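Local coordinates for protein type II restriction enzyme ngomi (PDB 1FIU) that cuts double-stranded DNA at the sequence GCCGGC as a magnesium-dependent homotetrameric type II restriction endonuclease, at residues Phe41-Gly46 / Tyr247-Ile252. Residues are numbered along the deposited sequence; the frame is centred on the assembly and turned at random.
Sequences FNIAKG and YELEQI
Ile252 and Gly46 meet without a flat side chain between them; the ring of Phe41 stands back from the interface, with Asn42 OD1 at its edge, in the ring plane, 3.4 Å from Phe41 CD2. The contact itself is aliphatic. The side chain of Ile252 sets out toward helix 38-50, and its longer branch lies against the backbone of Gly46: Ile252 CG1 sits 3.5 Å from Gly46 C, and Ile252 CD1, turned there by chi2 of -55°, comes equally near Gly46 CA. Glycine suits this place because it has no side chain, which lets Ile252 CD1 and CG1 lie directly on its backbone. The other branch, CG2, anti to its own backbone N, reaches back one turn, and Ile252 CG2 rests 4.0 Å from Ile43 CA. A beta-branched residue can thus touch two successive turns of its partner with its two arms. Beside this pair, Ile43 and Leu249 cross obliquely, methyl to methyl, with Ile43 CG2 3.6 Å from Leu249 CD1. Both are buried, as fits apolar side chains, and they lie three residues before Gly46 and Ile252 respectively, about one turn back, so each helix offers the same face to both pairs. The segment axes approach to 9.2 Å at 125° between their directions, an inclined crossing, nearer antiparallel than parallel. Polar groups are served elsewhere: Asn42 ND2 is hydrogen-bonded to Tyr258 OH, and Glu248 forms a salt bridge with Arg9. Away from the magnesium site, this contact joins helix 38-50, near the start of the chain, to helix 246-256, which follows strand 240-243 of the central sheet. Leu50 and Leu253 extend the apolar seam along the two helices, while Phe265 of helix 259-270 packs against Leu249.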
loop_
_atom_site.group_PDB
_atom_site.type_symbol
_atom_site.label_atom_id
_atom_site.label_comp_id
_atom_site.label_asym_id
_atom_site.label_seq_id
_atom_site.Cartn_x
_atom_site.Cartn_y
_atom_site.Cartn_z
ATOM N N PHE I 41 3.285 26.665 -24.435
ATOM C CA PHE I 41 3.140 28.079 -24.781
ATOM C C PHE I 41 1.834 28.343 -25.523
ATOM O O PHE I 41 1.067 29.227 -25.142
ATOM C CB PHE I 41 4.325 28.502 -25.671
ATOM C CG PHE I 41 4.263 29.935 -26.129
ATOM C CD1 PHE I 41 4.988 30.919 -25.464
ATOM C CD2 PHE I 41 3.476 30.295 -27.226
ATOM C CE1 PHE I 41 4.933 32.253 -25.884
ATOM C CE2 PHE I 41 3.410 31.630 -27.651
ATOM C CZ PHE I 41 4.145 32.603 -26.976
ATOM N N ASN I 42 1.580 27.579 -26.586
ATOM C CA ASN I 42 0.365 27.769 -27.373
ATOM C C ASN I 42 -0.931 27.369 -26.683
ATOM O O ASN I 42 -1.966 28.026 -26.862
ATOM C CB ASN I 42 0.465 27.039 -28.716
ATOM C CG ASN I 42 1.516 27.643 -29.610
ATOM O OD1 ASN I 42 1.648 28.864 -29.671
ATOM N ND2 ASN I 42 2.269 26.802 -30.306
ATOM N N ILE I 43 -0.892 26.287 -25.911
ATOM C CA ILE I 43 -2.092 25.857 -25.205
ATOM C C ILE I 43 -2.463 26.918 -24.162
ATOM O O ILE I 43 -3.607 27.347 -24.090
ATOM C CB ILE I 43 -1.895 24.475 -24.507
ATOM C CG1 ILE I 43 -1.766 23.366 -25.564
ATOM C CG2 ILE I 43 -3.100 24.163 -23.612
ATOM C CD1 ILE I 43 -1.326 22.040 -24.964
ATOM N N ALA I 44 -1.490 27.354 -23.374
ATOM C CA ALA I 44 -1.749 28.358 -22.344
ATOM C C ALA I 44 -2.286 29.674 -22.921
ATOM O O ALA I 44 -3.157 30.320 -22.337
ATOM C CB ALA I 44 -0.508 28.618 -21.568
ATOM N N LYS I 45 -1.740 30.070 -24.061
ATOM C CA LYS I 45 -2.173 31.294 -24.723
ATOM C C LYS I 45 -3.620 31.161 -25.186
ATOM O O LYS I 45 -4.422 32.091 -25.022
ATOM C CB LYS I 45 -1.288 31.554 -25.934
ATOM C CG LYS I 45 -1.445 32.931 -26.517
ATOM C CD LYS I 45 -0.427 33.852 -25.894
ATOM C CE LYS I 45 -0.144 35.036 -26.797
ATOM N NZ LYS I 45 1.013 35.802 -26.283
ATOM N N GLY I 46 -3.935 30.013 -25.786
ATOM C CA GLY I 46 -5.293 29.778 -26.244
ATOM C C GLY I 46 -6.277 29.819 -25.076
ATOM O O GLY I 46 -7.363 30.409 -25.166
ATOM N N TYR I 247 -12.865 23.113 -20.150
ATOM C CA TYR I 247 -13.565 23.355 -21.411
ATOM C C TYR I 247 -12.669 24.093 -22.395
ATOM O O TYR I 247 -12.637 23.760 -23.587
ATOM C CB TYR I 247 -14.831 24.171 -21.160
ATOM C CG TYR I 247 -15.728 23.587 -20.076
ATOM C CD1 TYR I 247 -16.506 24.426 -19.273
ATOM C CD2 TYR I 247 -15.760 22.212 -19.835
ATOM C CE1 TYR I 247 -17.288 23.911 -18.242
ATOM C CE2 TYR I 247 -16.545 21.677 -18.800
ATOM C CZ TYR I 247 -17.300 22.540 -18.008
ATOM O OH TYR I 247 -18.042 22.047 -16.956
ATOM N N GLU I 248 -11.949 25.086 -21.890
ATOM C CA GLU I 248 -11.054 25.883 -22.717
ATOM C C GLU I 248 -9.857 25.056 -23.183
ATOM O O GLU I 248 -9.418 25.186 -24.337
ATOM C CB GLU I 248 -10.607 27.123 -21.951
ATOM C CG GLU I 248 -11.754 28.068 -21.577
ATOM C CD GLU I 248 -12.605 27.603 -20.387
ATOM O OE1 GLU I 248 -12.303 26.549 -19.773
ATOM O OE2 GLU I 248 -13.585 28.315 -20.068
ATOM N N LEU I 249 -9.328 24.200 -22.300
ATOM C CA LEU I 249 -8.226 23.320 -22.662
ATOM C C LEU I 249 -8.684 22.406 -23.802
ATOM O O LEU I 249 -7.966 22.219 -24.789
ATOM C CB LEU I 249 -7.804 22.445 -21.470
ATOM C CG LEU I 249 -6.824 21.294 -21.731
ATOM C CD1 LEU I 249 -5.530 21.762 -22.410
ATOM C CD2 LEU I 249 -6.482 20.679 -20.367
ATOM N N GLU I 250 -9.878 21.835 -23.658
ATOM C CA GLU I 250 -10.412 20.935 -24.683
ATOM C C GLU I 250 -10.583 21.670 -26.011
ATOM O O GLU I 250 -10.234 21.131 -27.068
ATOM C CB GLU I 250 -11.765 20.355 -24.251
ATOM C CG GLU I 250 -12.341 19.342 -25.231
ATOM C CD GLU I 250 -13.720 18.827 -24.812
ATOM O OE1 GLU I 250 -14.495 19.582 -24.183
ATOM O OE2 GLU I 250 -14.031 17.663 -25.132
ATOM N N GLN I 251 -11.102 22.892 -25.951
ATOM C CA GLN I 251 -11.322 23.679 -27.179
ATOM C C GLN I 251 -10.003 23.997 -27.885
ATOM O O GLN I 251 -9.909 23.907 -29.129
ATOM C CB GLN I 251 -12.058 24.981 -26.844
ATOM C CG GLN I 251 -12.617 25.736 -28.064
ATOM C CD GLN I 251 -13.463 26.942 -27.658
ATOM O OE1 GLN I 251 -14.322 26.844 -26.775
ATOM N NE2 GLN I 251 -13.221 28.082 -28.299
ATOM N N ILE I 252 -8.980 24.372 -27.116
ATOM C CA ILE I 252 -7.703 24.706 -27.749
ATOM C C ILE I 252 -7.049 23.484 -28.363
ATOM O O ILE I 252 -6.537 23.552 -29.487
ATOM C CB ILE I 252 -6.733 25.406 -26.773
ATOM C CG1 ILE I 252 -7.365 26.726 -26.324
ATOM C CG2 ILE I 252 -5.390 25.723 -27.463
ATOM C CD1 ILE I 252 -7.769 27.642 -27.506
#